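Local coordinates for ABC transporter sugar binding protein (Xanthomonas axonopodis pv. citri, PDB 3UOR), which probably binds maltose or related sugars outside the inner membrane and passes them to an ABC transporter for uptake, at residues F200-D205 and K369-V374; E195-F200 and E383-T388; V142-L147 and D363-V368. All coordinates share one frame; numbering follows the deposited sequence.

Interaction 1: residues F200-D205 and K369-V374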
loop_
_atom_site.group_PDB
_atom_site.type_symbol
_atom_site.label_atom_id
_atom_site.label_comp_id
_atom_site.label_asym_id
_atom_site.label_seq_id
_atom_site.Cartn_x
_atom_site.Cartn_y
_atom_site.Cartn_z
ATOM N N PHE A 200 0.469 10.832 -4.565
ATOM C CA PHE A 200 0.367 12.289 -4.645
ATOM C C PHE A 200 -1.078 12.765 -4.746
ATOM O O PHE A 200 -1.397 13.861 -4.290
ATOM C CB PHE A 200 1.223 12.844 -5.805
ATOM C CG PHE A 200 2.686 12.625 -5.610
ATOM C CD1 PHE A 200 3.307 13.042 -4.427
ATOM C CD2 PHE A 200 3.443 11.968 -6.565
ATOM C CE1 PHE A 200 4.658 12.837 -4.215
ATOM C CE2 PHE A 200 4.816 11.756 -6.355
ATOM C CZ PHE A 200 5.418 12.197 -5.175
ATOM N N ALA A 201 -1.945 11.954 -5.353
ATOM C CA ALA A 201 -3.364 12.310 -5.471
ATOM C C ALA A 201 -4.079 12.158 -4.133
ATOM O O ALA A 201 -4.971 12.954 -3.791
ATOM C CB ALA A 201 -4.044 11.452 -6.542
ATOM N N LEU A 202 -3.684 11.139 -3.368
ATOM C CA LEU A 202 -4.207 10.968 -2.011
ATOM C C LEU A 202 -3.823 12.109 -1.064
ATOM O O LEU A 202 -4.443 12.260 -0.030
ATOM C CB LEU A 202 -3.763 9.637 -1.406
ATOM C CG LEU A 202 -4.379 8.425 -2.069
ATOM C CD1 LEU A 202 -3.739 7.148 -1.516
ATOM C CD2 LEU A 202 -5.841 8.461 -1.805
ATOM N N GLN A 203 -2.801 12.900 -1.404
ATOM C CA GLN A 203 -2.422 14.035 -0.543
ATOM C C GLN A 203 -3.321 15.266 -0.709
ATOM O O GLN A 203 -3.053 16.297 -0.111
ATOM C CB GLN A 203 -0.955 14.436 -0.763
ATOM C CG GLN A 203 0.031 13.309 -0.483
ATOM C CD GLN A 203 1.428 13.709 -0.814
ATOM O OE1 GLN A 203 1.652 14.614 -1.628
ATOM N NE2 GLN A 203 2.392 13.050 -0.187
ATOM N N GLN A 204 -4.383 15.159 -1.506
ATOM C CA GLN A 204 -5.236 16.315 -1.800
ATOM C C GLN A 204 -6.486 16.232 -0.948
ATOM O O GLN A 204 -6.854 15.159 -0.515
ATOM C CB GLN A 204 -5.629 16.336 -3.288
ATOM C CG GLN A 204 -4.434 16.219 -4.275
ATOM C CD GLN A 204 -3.295 17.184 -3.942
ATOM O OE1 GLN A 204 -3.520 18.380 -3.750
ATOM N NE2 GLN A 204 -2.064 16.659 -3.864
ATOM N N ASP A 205 -7.170 17.353 -0.761
ATOM C CA ASP A 205 -8.334 17.410 0.113
ATOM C C ASP A 205 -9.566 16.790 -0.486
ATOM O O ASP A 205 -10.489 16.413 0.236
ATOM C CB ASP A 205 -8.664 18.856 0.458
ATOM C CG ASP A 205 -7.715 19.430 1.471
ATOM O OD1 ASP A 205 -7.229 18.643 2.316
ATOM O OD2 ASP A 205 -7.449 20.652 1.416
ATOM N N LYS A 369 -3.994 7.179 3.791
ATOM C CA LYS A 369 -5.437 7.334 3.558
ATOM C C LYS A 369 -5.923 6.174 2.723
ATOM O O LYS A 369 -5.239 5.790 1.770
ATOM C CB LYS A 369 -5.751 8.602 2.732
ATOM C CG LYS A 369 -5.721 9.947 3.441
ATOM C CD LYS A 369 -6.165 11.075 2.462
ATOM C CE LYS A 369 -5.842 12.487 3.004
ATOM N NZ LYS A 369 -6.056 13.629 2.027
ATOM N N ALA A 370 -7.125 5.675 3.028
ATOM C CA ALA A 370 -7.749 4.624 2.233
ATOM C C ALA A 370 -8.218 5.170 0.877
ATOM O O ALA A 370 -8.646 6.321 0.774
ATOM C CB ALA A 370 -8.922 4.017 2.989
ATOM N N THR A 371 -8.122 4.346 -0.161
ATOM C CA THR A 371 -8.665 4.691 -1.489
ATOM C C THR A 371 -10.170 4.456 -1.453
ATOM O O THR A 371 -10.650 3.717 -0.581
ATOM C CB THR A 371 -8.033 3.805 -2.571
ATOM O OG1 THR A 371 -7.815 2.486 -2.036
ATOM C CG2 THR A 371 -6.702 4.364 -2.999
ATOM N N PRO A 372 -10.931 5.066 -2.391
ATOM C CA PRO A 372 -12.389 4.901 -2.359
ATOM C C PRO A 372 -12.768 3.427 -2.328
ATOM O O PRO A 372 -12.149 2.654 -3.023
ATOM C CB PRO A 372 -12.842 5.582 -3.655
ATOM C CG PRO A 372 -11.813 6.655 -3.849
ATOM C CD PRO A 372 -10.518 6.008 -3.449
ATOM N N LYS A 373 -13.734 3.039 -1.501
ATOM C CA LYS A 373 -14.004 1.622 -1.280
ATOM C C LYS A 373 -15.031 1.051 -2.249
ATOM O O LYS A 373 -16.087 0.575 -1.835
ATOM C CB LYS A 373 -14.452 1.355 0.158
ATOM C CG LYS A 373 -13.347 1.435 1.191
ATOM C CD LYS A 373 -13.561 2.673 2.028
ATOM C CE LYS A 373 -12.914 2.557 3.385
ATOM N NZ LYS A 373 -13.920 2.972 4.396
ATOM N N VAL A 374 -14.705 1.094 -3.535
ATOM C CA VAL A 374 -15.539 0.471 -4.554
ATOM C C VAL A 374 -14.853 -0.741 -5.149
ATOM O O VAL A 374 -13.638 -0.790 -5.345
ATOM C CB VAL A 374 -15.901 1.450 -5.666
ATOM C CG1 VAL A 374 -16.680 2.619 -5.080
ATOM C CG2 VAL A 374 -14.634 1.948 -6.384
#
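Lys369 reaches across to the last turn of helix 195-202 and donates a hydrogen bond from NZ to Leu202 O at 3.0 Å. The bond comes in at a C=O...N angle of 158°, with the nitrogen tilted 18° from the carbonyl plane. A second carbonyl oxygen, Gln204 O, lies 3.1 Å from the same NZ. Because the lysine chain is extended beyond CG, its methylenes pass close by as well, and CD and CE sit beside Leu202 O.

Within 200-205, Gln204 folds back so that NE2 donates to Phe200 O at 2.9 Å, almost straight at 172°, while the amide of Gln203 looks elsewhere, to Trp166, Pro290 and Ala297.

The apolar part is modest. Leu202 points toward 369-374, and its CD1 comes 3.9 Å from Lys369 O and 4.3 Å from Thr371 CG2. Thr371 also touches Trp377 of helix 377-394.

A lysine ammonium thus meets a backbone carbonyl at the last turn of helix 195-202, where a positive charge would probably suit the helix dipole; the bond ties that helix to the irregular segment leading into helix 377-394.

Interaction 2: residues E195-F200 and E383-T388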
loop_
_atom_site.group_PDB
_atom_site.type_symbol
_atom_site.label_atom_id
_atom_site.label_comp_id
_atom_site.label_asym_id
_atom_site.label_seq_id
_atom_site.Cartn_x
_atom_site.Cartn_y
_atom_site.Cartn_z
ATOM N N GLU A 195 1.280 3.541 -8.223
ATOM C CA GLU A 195 1.306 3.916 -6.805
ATOM C C GLU A 195 1.839 5.324 -6.553
ATOM O O GLU A 195 1.393 6.013 -5.624
ATOM C CB GLU A 195 2.061 2.872 -5.960
ATOM C CG GLU A 195 1.312 1.552 -5.777
ATOM C CD GLU A 195 1.539 0.553 -6.920
ATOM O OE1 GLU A 195 2.124 0.930 -7.950
ATOM O OE2 GLU A 195 1.127 -0.618 -6.794
ATOM N N GLN A 196 2.776 5.768 -7.385
ATOM C CA GLN A 196 3.356 7.097 -7.203
ATOM C C GLN A 196 2.317 8.209 -7.457
ATOM O O GLN A 196 2.115 9.069 -6.601
ATOM C CB GLN A 196 4.569 7.285 -8.110
ATOM C CG GLN A 196 5.713 6.306 -7.840
ATOM C CD GLN A 196 5.536 5.001 -8.570
ATOM O OE1 GLN A 196 4.480 4.742 -9.142
ATOM N NE2 GLN A 196 6.571 4.171 -8.565
ATOM N N GLN A 197 1.646 8.179 -8.613
ATOM C CA GLN A 197 0.619 9.178 -8.947
ATOM C C GLN A 197 -0.447 9.098 -7.897
ATOM O O GLN A 197 -0.955 10.117 -7.427
ATOM C CB GLN A 197 -0.087 8.878 -10.301
ATOM C CG GLN A 197 0.836 8.637 -11.455
ATOM C CD GLN A 197 1.283 7.182 -11.565
ATOM O OE1 GLN A 197 2.102 6.697 -10.755
ATOM N NE2 GLN A 197 0.754 6.475 -12.589
ATOM N N LEU A 198 -0.838 7.869 -7.572
ATOM C CA LEU A 198 -1.896 7.679 -6.583
ATOM C C LEU A 198 -1.508 8.311 -5.229
ATOM O O LEU A 198 -2.324 8.997 -4.608
ATOM C CB LEU A 198 -2.241 6.197 -6.425
ATOM C CG LEU A 198 -3.244 5.887 -5.314
ATOM C CD1 LEU A 198 -4.556 6.600 -5.594
ATOM C CD2 LEU A 198 -3.485 4.379 -5.227
ATOM N N SER A 199 -0.270 8.092 -4.787
ATOM C CA SER A 199 0.192 8.659 -3.507
ATOM C C SER A 199 -0.006 10.167 -3.511
ATOM O O SER A 199 -0.593 10.719 -2.589
ATOM C CB SER A 199 1.676 8.344 -3.255
ATOM O OG SER A 199 1.866 6.945 -3.157
ATOM N N PHE A 200 0.469 10.832 -4.565
ATOM C CA PHE A 200 0.367 12.289 -4.645
ATOM C C PHE A 200 -1.078 12.765 -4.746
ATOM O O PHE A 200 -1.397 13.861 -4.290
ATOM C CB PHE A 200 1.223 12.844 -5.805
ATOM C CG PHE A 200 2.686 12.625 -5.610
ATOM C CD1 PHE A 200 3.307 13.042 -4.427
ATOM C CD2 PHE A 200 3.443 11.968 -6.565
ATOM C CE1 PHE A 200 4.658 12.837 -4.215
ATOM C CE2 PHE A 200 4.816 11.756 -6.355
ATOM C CZ PHE A 200 5.418 12.197 -5.175
ATOM N N GLU A 383 -6.775 2.352 -15.410
ATOM C CA GLU A 383 -7.048 3.413 -16.391
ATOM C C GLU A 383 -6.221 4.658 -16.066
ATOM O O GLU A 383 -5.634 5.261 -16.954
ATOM C CB GLU A 383 -8.526 3.794 -16.428
ATOM C CG GLU A 383 -9.441 2.663 -16.884
ATOM C CD GLU A 383 -9.162 2.258 -18.323
ATOM O OE1 GLU A 383 -8.822 3.145 -19.132
ATOM O OE2 GLU A 383 -9.274 1.062 -18.625
ATOM N N MET A 384 -6.149 5.022 -14.786
ATOM C CA MET A 384 -5.467 6.246 -14.413
ATOM C C MET A 384 -4.038 6.165 -14.911
ATOM O O MET A 384 -3.508 7.116 -15.456
ATOM C CB MET A 384 -5.449 6.445 -12.894
ATOM C CG MET A 384 -4.440 7.520 -12.432
ATOM S SD MET A 384 -4.340 7.573 -10.644
ATOM C CE MET A 384 -3.305 6.136 -10.385
ATOM N N ARG A 385 -3.411 5.022 -14.703
ATOM C CA ARG A 385 -2.011 4.880 -15.028
ATOM C C ARG A 385 -1.790 4.888 -16.556
ATOM O O ARG A 385 -0.774 5.395 -17.047
ATOM C CB ARG A 385 -1.504 3.578 -14.439
ATOM C CG ARG A 385 -0.090 3.307 -14.779
ATOM C CD ARG A 385 0.234 1.868 -14.539
ATOM N NE ARG A 385 -0.329 0.961 -15.534
ATOM C CZ ARG A 385 -0.047 1.006 -16.830
ATOM N NH1 ARG A 385 0.757 1.957 -17.320
ATOM N NH2 ARG A 385 -0.591 0.111 -17.641
ATOM N N LEU A 386 -2.736 4.329 -17.306
ATOM C CA LEU A 386 -2.601 4.303 -18.764
ATOM C C LEU A 386 -2.629 5.715 -19.299
ATOM O O LEU A 386 -1.887 6.066 -20.204
ATOM C CB LEU A 386 -3.728 3.505 -19.423
ATOM C CG LEU A 386 -3.649 1.988 -19.259
ATOM C CD1 LEU A 386 -4.819 1.305 -19.969
ATOM C CD2 LEU A 386 -2.323 1.477 -19.792
ATOM N N VAL A 387 -3.511 6.522 -18.739
ATOM C CA VAL A 387 -3.662 7.903 -19.169
ATOM C C VAL A 387 -2.444 8.714 -18.784
ATOM O O VAL A 387 -1.959 9.516 -19.571
ATOM C CB VAL A 387 -4.907 8.536 -18.561
ATOM C CG1 VAL A 387 -4.808 10.019 -18.620
ATOM C CG2 VAL A 387 -6.137 8.063 -19.313
ATOM N N THR A 388 -1.919 8.500 -17.582
ATOM C CA THR A 388 -0.800 9.334 -17.144
ATOM C C THR A 388 0.473 9.025 -17.935
ATOM O O THR A 388 1.260 9.918 -18.226
ATOM C CB THR A 388 -0.534 9.219 -15.622
ATOM O OG1 THR A 388 -0.200 7.863 -15.300
ATOM C CG2 THR A 388 -1.772 9.619 -14.849
#
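Met384 meets Gln197 and Leu198 where helix 383-388 crosses helix 195-200 almost at a right angle, the axes 101° apart and 10.2 Å at closest approach. From CB the methionine runs outward with CG anti to the backbone N (chi1 165°) and SD continuing the extended line, so CB and CG serve mainly to carry the thioether toward helix 195-200. SD comes 4.5 Å from Gln197 CB. At the last torsion the chain bends (chi3 78°), and this turns the terminal CE against the helix wall, where it lies 4.1 Å from Leu198 CB, 4.2 Å from Gln197 CB and 4.1 Å from the backbone Leu198 N. The methyl therefore presses on the base of two successive side chains rather than on their ends.

One turn beyond Met384, Thr388 is crossed obliquely by Gln197, whose CG is 4.1 Å from Thr388 OG1. The amide beyond lies between that hydroxyl and the aliphatic start of Arg385, but its modelled orientation allows no firm claim about a bond. Helix 221-235 touches Met384, Thr388 and Gln197 through Phe223, Leu227 and Tyr230.

What is secure in this crossing is apolar and buried: the CE methyl of a flexible thioether, fitted to the surface of the other helix and held there by van der Waals contact.

Interaction 3: residues V142-L147 and D363-V368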
loop_
_atom_site.group_PDB
_atom_site.type_symbol
_atom_site.label_atom_id
_atom_site.label_comp_id
_atom_site.label_asym_id
_atom_site.label_seq_id
_atom_site.Cartn_x
_atom_site.Cartn_y
_atom_site.Cartn_z
ATOM N N VAL A 142 0.986 -3.417 6.552
ATOM C CA VAL A 142 0.726 -2.238 5.735
ATOM C C VAL A 142 1.815 -2.094 4.678
ATOM O O VAL A 142 3.008 -2.268 4.956
ATOM C CB VAL A 142 0.708 -0.957 6.582
ATOM C CG1 VAL A 142 0.255 0.248 5.760
ATOM C CG2 VAL A 142 -0.205 -1.132 7.770
ATOM N N ASP A 143 1.385 -1.803 3.459
ATOM C CA ASP A 143 2.302 -1.453 2.388
ATOM C C ASP A 143 2.050 0.012 2.080
ATOM O O ASP A 143 0.929 0.399 1.770
ATOM C CB ASP A 143 2.012 -2.325 1.171
ATOM C CG ASP A 143 2.756 -1.867 -0.077
ATOM O OD1 ASP A 143 3.580 -0.927 0.002
ATOM O OD2 ASP A 143 2.509 -2.457 -1.141
ATOM N N THR A 144 3.075 0.843 2.206
ATOM C CA THR A 144 2.963 2.219 1.745
ATOM C C THR A 144 4.275 2.602 1.052
ATOM O O THR A 144 5.286 1.931 1.245
ATOM C CB THR A 144 2.629 3.184 2.898
ATOM O OG1 THR A 144 2.306 4.480 2.367
ATOM C CG2 THR A 144 3.816 3.326 3.814
ATOM N N ARG A 145 4.255 3.660 0.240
ATOM C CA ARG A 145 5.389 3.997 -0.620
ATOM C C ARG A 145 5.984 5.337 -0.236
ATOM O O ARG A 145 5.260 6.297 -0.018
ATOM C CB ARG A 145 4.924 4.058 -2.092
ATOM C CG ARG A 145 4.177 2.788 -2.548
ATOM C CD ARG A 145 5.037 1.555 -2.304
ATOM N NE ARG A 145 4.297 0.313 -2.531
ATOM C CZ ARG A 145 4.037 -0.194 -3.736
ATOM N NH1 ARG A 145 4.461 0.437 -4.834
ATOM N NH2 ARG A 145 3.352 -1.331 -3.846
ATOM N N LEU A 146 7.303 5.410 -0.143
ATOM C CA LEU A 146 7.945 6.654 0.269
ATOM C C LEU A 146 9.331 6.686 -0.374
ATOM O O LEU A 146 9.642 5.827 -1.206
ATOM C CB LEU A 146 7.988 6.756 1.814
ATOM C CG LEU A 146 8.543 5.586 2.630
ATOM C CD1 LEU A 146 9.952 5.224 2.174
ATOM C CD2 LEU A 146 8.515 5.850 4.173
ATOM N N LEU A 147 10.176 7.648 -0.007
ATOM C CA LEU A 147 11.458 7.813 -0.705
ATOM C C LEU A 147 12.633 7.076 -0.086
ATOM O O LEU A 147 12.997 7.342 1.042
ATOM C CB LEU A 147 11.831 9.299 -0.801
ATOM C CG LEU A 147 10.780 10.228 -1.406
ATOM C CD1 LEU A 147 11.184 11.671 -1.160
ATOM C CD2 LEU A 147 10.607 9.968 -2.902
ATOM N N ASP A 363 6.488 6.793 10.636
ATOM C CA ASP A 363 5.953 8.155 10.618
ATOM C C ASP A 363 4.848 8.345 9.551
ATOM O O ASP A 363 3.811 8.990 9.811
ATOM C CB ASP A 363 7.088 9.159 10.374
ATOM C CG ASP A 363 6.617 10.597 10.438
ATOM O OD1 ASP A 363 6.298 11.082 11.534
ATOM O OD2 ASP A 363 6.559 11.244 9.389
ATOM N N GLN A 364 5.064 7.808 8.352
ATOM C CA GLN A 364 4.101 8.035 7.246
ATOM C C GLN A 364 2.759 7.353 7.516
ATOM O O GLN A 364 1.700 7.843 7.102
ATOM C CB GLN A 364 4.657 7.546 5.901
ATOM C CG GLN A 364 3.727 7.858 4.702
ATOM C CD GLN A 364 4.454 7.761 3.371
ATOM O OE1 GLN A 364 5.406 8.486 3.131
ATOM N NE2 GLN A 364 3.994 6.868 2.497
ATOM N N LEU A 365 2.816 6.221 8.217
ATOM C CA LEU A 365 1.620 5.465 8.565
ATOM C C LEU A 365 0.612 6.317 9.321
ATOM O O LEU A 365 -0.586 6.020 9.302
ATOM C CB LEU A 365 1.955 4.198 9.362
ATOM C CG LEU A 365 2.693 3.165 8.507
ATOM C CD1 LEU A 365 2.847 1.855 9.255
ATOM C CD2 LEU A 365 1.925 2.936 7.245
ATOM N N GLU A 366 1.073 7.391 9.959
ATOM C CA GLU A 366 0.131 8.246 10.697
ATOM C C GLU A 366 -0.745 9.021 9.731
ATOM O O GLU A 366 -1.755 9.580 10.141
ATOM C CB GLU A 366 0.866 9.247 11.598
ATOM C CG GLU A 366 1.568 8.637 12.798
ATOM C CD GLU A 366 0.602 8.124 13.864
ATOM O OE1 GLU A 366 -0.625 8.361 13.740
ATOM O OE2 GLU A 366 1.078 7.476 14.832
ATOM N N ARG A 367 -0.350 9.065 8.454
ATOM C CA ARG A 367 -1.013 9.933 7.494
ATOM C C ARG A 367 -1.639 9.195 6.293
ATOM O O ARG A 367 -2.344 9.811 5.480
ATOM C CB ARG A 367 -0.026 11.017 7.003
ATOM C CG ARG A 367 0.454 11.982 8.120
ATOM C CD ARG A 367 1.438 13.033 7.560
ATOM N NE ARG A 367 2.676 12.417 7.066
ATOM C CZ ARG A 367 3.720 12.134 7.843
ATOM N NH1 ARG A 367 3.668 12.414 9.148
ATOM N NH2 ARG A 367 4.814 11.575 7.328
ATOM N N VAL A 368 -1.396 7.888 6.178
ATOM C CA VAL A 368 -1.906 7.144 5.030
ATOM C C VAL A 368 -3.428 7.216 4.999
ATOM O O VAL A 368 -4.063 7.331 6.040
ATOM C CB VAL A 368 -1.402 5.679 4.984
ATOM C CG1 VAL A 368 0.106 5.656 4.807
ATOM C CG2 VAL A 368 -1.829 4.935 6.230
#
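Gln364 NE2 donates two hydrogen bonds to strand 134-150, each 2.9 Å long: one to Arg145 O, nearly straight at 171°, the other to Thr144 OG1, more bent at 144°. Both acceptors lie close to the amide plane, although the nitrogen stands well above the carbonyl plane of Arg145. The side chain is extended with CG anti to the backbone N (chi1 -176°), which brings the amide up to the strand. Its other end is held too, for Gln364 OE1 accepts from Leu289 N, so the flat group is fixed from both sides. Thr144 OG1 in turn is hydrogen-bonded to Ile299 O, a second shell that positions the hydroxyl. At this polar edge two carbons also meet oxygens: Leu146 CB lies 3.4 Å from Gln364 OE1, and Val368 CG1 approaches Thr144 OG1 at 3.5 Å.

The amide sits where strand 134-150 is interrupted at Thr144 and Arg145. This strand pairs with 303-307 and also with 259-264 and 284-287, consistent with one that crosses between the lobes of a periplasmic binding protein. Beside the break, NE and NH2 of Arg145 each bond one oxygen of Asp143, a salt bridge.

Outward, packing takes over. Val142 and Leu365 lie alongside each other, running opposite ways, with Val142 CG1 only 3.5 Å from Leu365 CD2, tighter than usual for two carbons. Thr144 CG2 touches the same Leu365 CD2 at 3.9 Å.

How the interactions relate
The segment 363-368 of interaction 3 runs straight into 369-374 of interaction 1, their centres about 13 Å apart, so one continuous stretch of chain meets first strand 134-150 and then helix 195-202 on its way to helix 377-394. Interactions 1 and 2, with centres about 12 Å apart, both draw on helix 195-202 and touch where Thr371 CG2 lies 3.9 Å from Leu198 CD2. Interactions 2 and 3 are farther apart, about 17 Å between centres, yet Glu195 CG comes within 3.5 Å of Arg145 NH1. In related binding proteins the sugar lies in the cleft between the lobes; interaction 3, on strand 134-150, is consistent with a place near the interlobe connection.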